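Local coordinates for Serine/threonine-protein kinase pelle (Drosophila melanogaster, PDB 1D2Z) that phosphorylates serine and threonine residues as a Toll-pathway kinase in establishing embryonic dorsoventral polarity, and binds Tube through the death domain described here, at residues D8-R14 and N74-L80; L37-L43 and F65-W69; L31-Q35 and I51-K55. One frame throughout, in Å; residues are numbered along the deposited sequence.

Contact 1: residues D8-R14 and N74-L80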
# COMPACT_ATOMS: atom_id res chain seq x y z
N ASP A 8 1.69 -19.80 -1.16
CA ASP A 8 1.00 -18.72 -1.87
C ASP A 8 1.84 -18.17 -3.03
O ASP A 8 2.65 -17.26 -2.85
CB ASP A 8 0.61 -17.59 -0.91
CG ASP A 8 -0.41 -16.61 -1.52
OD1 ASP A 8 -0.61 -16.60 -2.76
OD2 ASP A 8 -1.03 -15.85 -0.75
N ASN A 9 1.64 -18.75 -4.21
CA ASN A 9 2.35 -18.32 -5.40
C ASN A 9 1.40 -17.63 -6.39
O ASN A 9 1.69 -17.55 -7.58
CB ASN A 9 3.03 -19.51 -6.09
CG ASN A 9 4.27 -19.97 -5.35
OD1 ASN A 9 4.67 -19.39 -4.34
ND2 ASN A 9 4.90 -21.02 -5.87
N THR A 10 0.28 -17.13 -5.88
CA THR A 10 -0.69 -16.46 -6.74
C THR A 10 -0.28 -15.02 -7.00
O THR A 10 0.49 -14.44 -6.24
CB THR A 10 -2.11 -16.47 -6.13
OG1 THR A 10 -2.11 -15.79 -4.88
CG2 THR A 10 -2.59 -17.90 -5.94
N MET A 11 -0.79 -14.45 -8.09
CA MET A 11 -0.46 -13.08 -8.45
C MET A 11 -1.14 -12.08 -7.52
O MET A 11 -2.07 -12.42 -6.78
CB MET A 11 -0.87 -12.78 -9.89
CG MET A 11 -2.36 -12.91 -10.17
SD MET A 11 -2.78 -12.33 -11.83
CE MET A 11 -2.11 -13.66 -12.85
N ALA A 12 -0.66 -10.84 -7.56
CA ALA A 12 -1.23 -9.78 -6.76
C ALA A 12 -2.59 -9.43 -7.38
O ALA A 12 -2.75 -9.48 -8.60
CB ALA A 12 -0.32 -8.56 -6.79
N ILE A 13 -3.56 -9.10 -6.52
CA ILE A 13 -4.90 -8.72 -6.96
C ILE A 13 -4.84 -7.61 -8.01
O ILE A 13 -5.62 -7.62 -8.97
CB ILE A 13 -5.74 -8.22 -5.74
CG1 ILE A 13 -6.06 -9.41 -4.82
CG2 ILE A 13 -6.99 -7.48 -6.21
CD1 ILE A 13 -6.65 -9.02 -3.48
N ARG A 14 -3.91 -6.68 -7.84
CA ARG A 14 -3.74 -5.56 -8.76
C ARG A 14 -3.36 -6.00 -10.17
O ARG A 14 -3.54 -5.25 -11.13
CB ARG A 14 -2.70 -4.58 -8.21
CG ARG A 14 -1.40 -5.24 -7.83
CD ARG A 14 -0.48 -4.30 -7.06
NE ARG A 14 0.71 -5.01 -6.58
CZ ARG A 14 1.72 -5.40 -7.35
NH1 ARG A 14 1.70 -5.15 -8.66
NH2 ARG A 14 2.74 -6.06 -6.83
N ASN A 74 -1.23 -4.78 -1.12
CA ASN A 74 -0.57 -5.75 -1.99
C ASN A 74 -1.03 -7.20 -1.75
O ASN A 74 -0.20 -8.10 -1.68
CB ASN A 74 0.95 -5.63 -1.81
CG ASN A 74 1.74 -6.20 -2.98
OD1 ASN A 74 1.25 -6.27 -4.11
ND2 ASN A 74 2.99 -6.61 -2.72
N HIS A 75 -2.33 -7.40 -1.59
CA HIS A 75 -2.86 -8.74 -1.35
C HIS A 75 -2.93 -9.56 -2.64
O HIS A 75 -3.04 -9.01 -3.73
CB HIS A 75 -4.22 -8.69 -0.67
CG HIS A 75 -4.15 -8.33 0.78
ND1 HIS A 75 -3.36 -9.02 1.67
CD2 HIS A 75 -4.76 -7.36 1.50
CE1 HIS A 75 -3.48 -8.48 2.88
NE2 HIS A 75 -4.33 -7.48 2.80
N THR A 76 -2.80 -10.88 -2.48
CA THR A 76 -2.82 -11.83 -3.59
C THR A 76 -4.21 -12.38 -3.88
O THR A 76 -5.14 -12.26 -3.07
CB THR A 76 -1.92 -13.05 -3.28
OG1 THR A 76 -2.49 -13.80 -2.21
CG2 THR A 76 -0.50 -12.60 -2.91
N VAL A 77 -4.34 -13.02 -5.04
CA VAL A 77 -5.62 -13.60 -5.44
C VAL A 77 -5.99 -14.71 -4.46
O VAL A 77 -7.17 -14.90 -4.16
CB VAL A 77 -5.56 -14.17 -6.89
CG1 VAL A 77 -6.90 -14.77 -7.26
CG2 VAL A 77 -5.23 -13.06 -7.87
N GLN A 78 -5.00 -15.42 -3.93
CA GLN A 78 -5.29 -16.49 -2.97
C GLN A 78 -5.93 -15.90 -1.71
O GLN A 78 -6.90 -16.45 -1.18
CB GLN A 78 -4.03 -17.27 -2.61
CG GLN A 78 -4.31 -18.45 -1.68
CD GLN A 78 -3.08 -19.25 -1.34
OE1 GLN A 78 -2.71 -19.37 -0.17
NE2 GLN A 78 -2.45 -19.83 -2.35
N THR A 79 -5.41 -14.76 -1.25
CA THR A 79 -5.96 -14.12 -0.06
C THR A 79 -7.39 -13.65 -0.34
O THR A 79 -8.26 -13.74 0.53
CB THR A 79 -5.05 -12.96 0.42
OG1 THR A 79 -3.76 -13.50 0.73
CG2 THR A 79 -5.61 -12.29 1.67
N LEU A 80 -7.63 -13.21 -1.57
CA LEU A 80 -8.96 -12.77 -1.99
C LEU A 80 -9.90 -14.00 -1.98
O LEU A 80 -11.05 -13.91 -1.55
CB LEU A 80 -8.90 -12.17 -3.40
CG LEU A 80 -10.22 -11.68 -4.00
CD1 LEU A 80 -10.81 -10.53 -3.15
CD2 LEU A 80 -9.99 -11.22 -5.43
O HOH W 1 -2.94 -16.67 1.18
O HOH W 2 -2.63 -6.56 -5.16
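D8 and T10 wrap the start of helix 77-86 with side-chain hydrogen bonds. T76, at the N-cap, donates from its hydroxyl to the syn lone pair of D8 OD2 (OG1 to OD2, 2.9 Å) and accepts from T79 N, so one oxygen caps the helix and ties it to the N-terminal arm. T10, its OG1 set between the backbone N and carbonyl carbon (chi1 61°), accepts from Q78 N at 3.1 Å and donates to D8 OD1. That carboxylate oxygen also accepts from T10 N, closing an Asx turn. The D8 carboxylate stacks on the Q78 amide, their planes 11° apart, and a water joins D8 OD2 to Q78 OE1.

Backbone bonds form a single beta bridge between A12 and T76: V77 N donates to M11 O and I13 N to H75 O, the latter at 2.8 Å and nearly straight.

In one of two modelled conformers of R14, NE and NH2 both donate to N74 OD1, NE at 2.8 Å, and A12 CB covers one guanidinium face, a pairing probably not permanent.

Apolar contacts flank these bonds: M11 CG lies against V77 CG2, and I13 CD1 reaches L80 CB.

N74 and H75 also hydrogen-bond to D124 and P143 of the Tube death domain. The D8 carboxylate probably interacts favourably with the helix dipole, and the seam probably helps hold the arm beside the Tube-binding surface.

Contact 2: residues L37-L43 and F65-W69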
# COMPACT_ATOMS: atom_id res chain seq x y z
N LEU A 37 -17.53 -6.84 2.55
CA LEU A 37 -16.12 -7.06 2.26
C LEU A 37 -15.26 -6.09 3.08
O LEU A 37 -14.31 -6.50 3.74
CB LEU A 37 -15.84 -6.85 0.76
CG LEU A 37 -16.42 -7.86 -0.24
CD1 LEU A 37 -16.26 -7.33 -1.67
CD2 LEU A 37 -15.73 -9.21 -0.09
N ALA A 38 -15.62 -4.81 3.05
CA ALA A 38 -14.90 -3.77 3.76
C ALA A 38 -14.88 -4.02 5.27
O ALA A 38 -13.85 -3.85 5.92
CB ALA A 38 -15.51 -2.41 3.47
N THR A 39 -16.02 -4.44 5.81
CA THR A 39 -16.11 -4.71 7.24
C THR A 39 -15.27 -5.92 7.63
O THR A 39 -14.56 -5.89 8.64
CB THR A 39 -17.58 -4.92 7.70
OG1 THR A 39 -18.33 -3.73 7.42
CG2 THR A 39 -17.64 -5.22 9.20
N ALA A 40 -15.31 -6.96 6.80
CA ALA A 40 -14.57 -8.19 7.05
C ALA A 40 -13.06 -8.01 7.15
O ALA A 40 -12.39 -8.73 7.88
CB ALA A 40 -14.91 -9.24 6.00
N VAL A 41 -12.51 -7.08 6.36
CA VAL A 41 -11.06 -6.83 6.39
C VAL A 41 -10.75 -5.60 7.24
O VAL A 41 -9.60 -5.17 7.33
CB VAL A 41 -10.48 -6.65 4.97
CG1 VAL A 41 -10.78 -7.87 4.12
CG2 VAL A 41 -11.03 -5.39 4.32
N LYS A 42 -11.79 -5.04 7.85
CA LYS A 42 -11.66 -3.88 8.72
C LYS A 42 -11.07 -2.63 8.07
O LYS A 42 -10.15 -2.02 8.62
CB LYS A 42 -10.87 -4.24 9.98
CG LYS A 42 -11.48 -5.37 10.79
CD LYS A 42 -10.63 -5.70 12.01
CE LYS A 42 -11.22 -6.89 12.77
NZ LYS A 42 -10.38 -7.28 13.95
N LEU A 43 -11.57 -2.26 6.90
CA LEU A 43 -11.10 -1.05 6.23
C LEU A 43 -11.47 0.13 7.13
O LEU A 43 -12.47 0.07 7.86
CB LEU A 43 -11.77 -0.86 4.86
CG LEU A 43 -11.35 -1.77 3.69
CD1 LEU A 43 -11.95 -1.23 2.39
CD2 LEU A 43 -9.84 -1.79 3.58
N PHE A 65 -13.16 -1.42 -3.86
CA PHE A 65 -12.69 -2.21 -2.72
C PHE A 65 -11.38 -2.91 -3.12
O PHE A 65 -10.42 -2.92 -2.35
CB PHE A 65 -13.74 -3.24 -2.29
CG PHE A 65 -13.22 -4.25 -1.30
CD1 PHE A 65 -13.11 -3.94 0.05
CD2 PHE A 65 -12.79 -5.51 -1.73
CE1 PHE A 65 -12.57 -4.86 0.96
CE2 PHE A 65 -12.25 -6.43 -0.84
CZ PHE A 65 -12.13 -6.10 0.51
N LEU A 66 -11.35 -3.50 -4.32
CA LEU A 66 -10.13 -4.17 -4.78
C LEU A 66 -8.99 -3.17 -4.94
O LEU A 66 -7.84 -3.50 -4.66
CB LEU A 66 -10.36 -4.91 -6.10
CG LEU A 66 -11.29 -6.13 -6.08
CD1 LEU A 66 -11.34 -6.75 -7.48
CD2 LEU A 66 -10.79 -7.15 -5.07
N ASN A 67 -9.31 -1.97 -5.41
CA ASN A 67 -8.31 -0.92 -5.60
C ASN A 67 -7.65 -0.58 -4.26
O ASN A 67 -6.43 -0.43 -4.18
CB ASN A 67 -8.94 0.35 -6.20
CG ASN A 67 -9.17 0.25 -7.71
OD1 ASN A 67 -8.58 -0.58 -8.39
ND2 ASN A 67 -10.04 1.12 -8.23
N ILE A 68 -8.46 -0.47 -3.21
CA ILE A 68 -7.95 -0.15 -1.88
C ILE A 68 -7.25 -1.32 -1.20
O ILE A 68 -6.06 -1.25 -0.87
CB ILE A 68 -9.10 0.38 -0.96
CG1 ILE A 68 -9.65 1.70 -1.52
CG2 ILE A 68 -8.59 0.60 0.47
CD1 ILE A 68 -10.96 2.15 -0.90
N TRP A 69 -7.99 -2.41 -1.00
CA TRP A 69 -7.45 -3.59 -0.32
C TRP A 69 -6.32 -4.27 -1.10
O TRP A 69 -5.30 -4.64 -0.52
CB TRP A 69 -8.60 -4.56 -0.03
CG TRP A 69 -8.26 -5.65 0.94
CD1 TRP A 69 -7.83 -5.49 2.24
CD2 TRP A 69 -8.34 -7.05 0.70
NE1 TRP A 69 -7.63 -6.72 2.81
CE2 TRP A 69 -7.94 -7.70 1.90
CE3 TRP A 69 -8.71 -7.83 -0.40
CZ2 TRP A 69 -7.90 -9.09 2.02
CZ3 TRP A 69 -8.67 -9.22 -0.28
CH2 TRP A 69 -8.27 -9.83 0.92
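F65 swings its ring toward helix 34-40 because CG lies anti to the backbone N (chi1 169°), and W69, one turn on, does the same (chi1 -166°), presenting two aromatic groups to L37, V41 and L43. V41 answers with a split pair of methyls: CG1 lies anti to the carbonyl carbon (chi1 -57°) and goes to the W69 indole, while CG2 fits between F65 CE1 and W69 CD1.

L37 CB sits over the centre of the F65 ring, 3.8 Å from its centroid in a CH-pi contact, while W69 CB covers the opposite face nearer the rim. V41 CG2 comes at the ring edge, in plane, 3.7 Å from F65 CE1. The other methyl, V41 CG1, lies over a face of the W69 indole, 3.6 Å from CE2. L43 completes the set with its two methyls: CD1 is 3.8 Å from F65 CD1, and CD2 rests on I68 CG2. A Schellman motif at K42 ends helix 34-40 and turns the chain so that L43 still faces helix 61-73. An alanine in place of F65 would remove the ring between L37 and W69, and would probably open a gap beneath L37 CB and take away one of the neighbours of V41 CG2 and L43 CD1.

This is a buried part of the core of the six-helix death-domain bundle. L83 of helix 77-86 packs on L37, and I51 of helix 45-56 touches both L43 and I68. Beyond W69, T79 and L80 of helix 77-86 continue the core, while I147 of the Tube chain packs on W69.

Contact 3: residues L31-Q35 and I51-K55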
# COMPACT_ATOMS: atom_id res chain seq x y z
N LEU A 31 -24.58 -8.49 -6.10
CA LEU A 31 -24.87 -9.03 -4.78
C LEU A 31 -24.86 -7.92 -3.73
O LEU A 31 -25.40 -8.10 -2.63
CB LEU A 31 -23.82 -10.07 -4.37
CG LEU A 31 -23.84 -11.45 -5.03
CD1 LEU A 31 -22.78 -12.31 -4.34
CD2 LEU A 31 -25.22 -12.08 -4.90
N ASP A 32 -24.21 -6.81 -4.05
CA ASP A 32 -24.09 -5.66 -3.15
C ASP A 32 -23.45 -6.06 -1.81
O ASP A 32 -24.03 -5.87 -0.74
CB ASP A 32 -25.47 -5.02 -2.92
CG ASP A 32 -25.39 -3.60 -2.37
OD1 ASP A 32 -24.34 -2.95 -2.52
OD2 ASP A 32 -26.41 -3.13 -1.81
N VAL A 33 -22.26 -6.64 -1.89
CA VAL A 33 -21.52 -7.08 -0.70
C VAL A 33 -20.27 -6.25 -0.39
O VAL A 33 -19.46 -6.66 0.43
CB VAL A 33 -21.07 -8.56 -0.82
CG1 VAL A 33 -22.26 -9.50 -0.68
CG2 VAL A 33 -20.34 -8.80 -2.15
N TRP A 34 -20.12 -5.08 -1.02
CA TRP A 34 -18.92 -4.27 -0.76
C TRP A 34 -18.75 -3.90 0.72
O TRP A 34 -17.64 -3.99 1.25
CB TRP A 34 -18.87 -3.03 -1.65
CG TRP A 34 -19.85 -1.94 -1.29
CD1 TRP A 34 -21.08 -1.74 -1.83
CD2 TRP A 34 -19.65 -0.90 -0.32
NE1 TRP A 34 -21.68 -0.64 -1.25
CE2 TRP A 34 -20.82 -0.10 -0.32
CE3 TRP A 34 -18.61 -0.57 0.55
CZ2 TRP A 34 -20.97 1.01 0.52
CZ3 TRP A 34 -18.76 0.54 1.39
CH2 TRP A 34 -19.94 1.31 1.36
N GLN A 35 -19.85 -3.53 1.38
CA GLN A 35 -19.80 -3.16 2.79
C GLN A 35 -19.40 -4.36 3.64
O GLN A 35 -18.63 -4.23 4.60
CB GLN A 35 -21.16 -2.58 3.24
CG GLN A 35 -21.26 -2.19 4.71
CD GLN A 35 -20.28 -1.09 5.13
OE1 GLN A 35 -20.64 0.09 5.17
NE2 GLN A 35 -19.06 -1.47 5.47
N ILE A 51 -15.16 4.16 -1.03
CA ILE A 51 -15.90 3.16 -1.80
C ILE A 51 -17.34 3.63 -2.00
O ILE A 51 -17.84 3.64 -3.12
CB ILE A 51 -15.93 1.78 -1.10
CG1 ILE A 51 -14.51 1.25 -0.88
CG2 ILE A 51 -16.74 0.79 -1.94
CD1 ILE A 51 -14.43 0.05 0.05
N SER A 52 -17.99 4.00 -0.90
CA SER A 52 -19.37 4.48 -0.93
C SER A 52 -19.47 5.64 -1.92
O SER A 52 -20.37 5.68 -2.75
CB SER A 52 -19.81 4.95 0.46
OG SER A 52 -21.07 5.59 0.40
N SER A 53 -18.50 6.54 -1.84
CA SER A 53 -18.43 7.72 -2.69
C SER A 53 -18.36 7.35 -4.17
O SER A 53 -19.10 7.90 -4.99
CB SER A 53 -17.22 8.58 -2.31
OG SER A 53 -17.04 9.65 -3.22
N GLN A 54 -17.45 6.43 -4.51
CA GLN A 54 -17.30 5.99 -5.89
C GLN A 54 -18.58 5.38 -6.42
O GLN A 54 -18.95 5.61 -7.57
CB GLN A 54 -16.15 4.99 -6.02
CG GLN A 54 -14.77 5.60 -5.85
CD GLN A 54 -14.44 6.60 -6.94
OE1 GLN A 54 -14.29 7.79 -6.69
NE2 GLN A 54 -14.34 6.11 -8.17
N LYS A 55 -19.26 4.62 -5.56
CA LYS A 55 -20.51 3.97 -5.94
C LYS A 55 -21.59 5.00 -6.28
O LYS A 55 -22.30 4.85 -7.28
CB LYS A 55 -21.01 3.05 -4.83
CG LYS A 55 -22.27 2.28 -5.21
CD LYS A 55 -22.96 1.65 -4.02
CE LYS A 55 -24.25 0.98 -4.46
NZ LYS A 55 -25.09 0.55 -3.30
O HOH W 3 -24.80 0.26 -0.58
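W34 opens helix 34-40 of the death-domain bundle and lays its indole against helix 45-56, meeting I51, S52 and K55 on successive parts of the ring. The inner part is tight. I51 CG2 sits 3.3 Å above the ring plane, offset toward the rim, and comes to 3.4 Å from W34 CE3, while Q35 CB lies on the other side of the plane, over the ring centre. Further along the six-membered ring, S52 CB reaches CH2 at 3.8 Å; the S52 hydroxyl looks elsewhere, to Q56. The indole gets there with CG between the backbone N and the carbonyl carbon (chi1 73°), which swings the ring across toward helix 45-56. A61 of helix 61-73 and V48 of helix 45-56 also touch W34.

Toward solvent the grip slackens. K55 leaves its helix with CG anti to the backbone N (chi1 -177°) and stays extended, its methylenes crossing the pyrrole end of the indole at about a right angle, CD 3.8 Å from W34 NE1. Its ammonium group makes a long salt bridge to D32 in the turn ahead of helix 34-40, OD1 to NZ at 3.7 Å. Such a pairing across an exposed edge probably contributes less to holding the helices together than the buried methyl does. One water links the two parts, accepting from K55 NZ at 2.8 Å and, weakly, from W34 NE1 at 3.3 Å.

Overall arrangement
The three contacts step across one death-domain bundle. Contact 1 joins the N-terminal arm to the start of helix 77-86 and closes a chain loop that holds the other two. Contacts 2 and 3 share helix 34-40, and their segments interleave along the sequence; their centres lie about 10 Å apart and meet where I51 CD1 reaches L43 CD1 at 3.6 Å. Contacts 1 and 2 have centres about 14 Å apart and join through W69, against which H75, T79, I13 and L80 pack. Contacts 1 and 3, centres about 21 Å apart, lie on opposite sides of the chain's centre. Tube touches contacts 1 and 2 but not contact 3, and W69 serves both core and Tube-facing side.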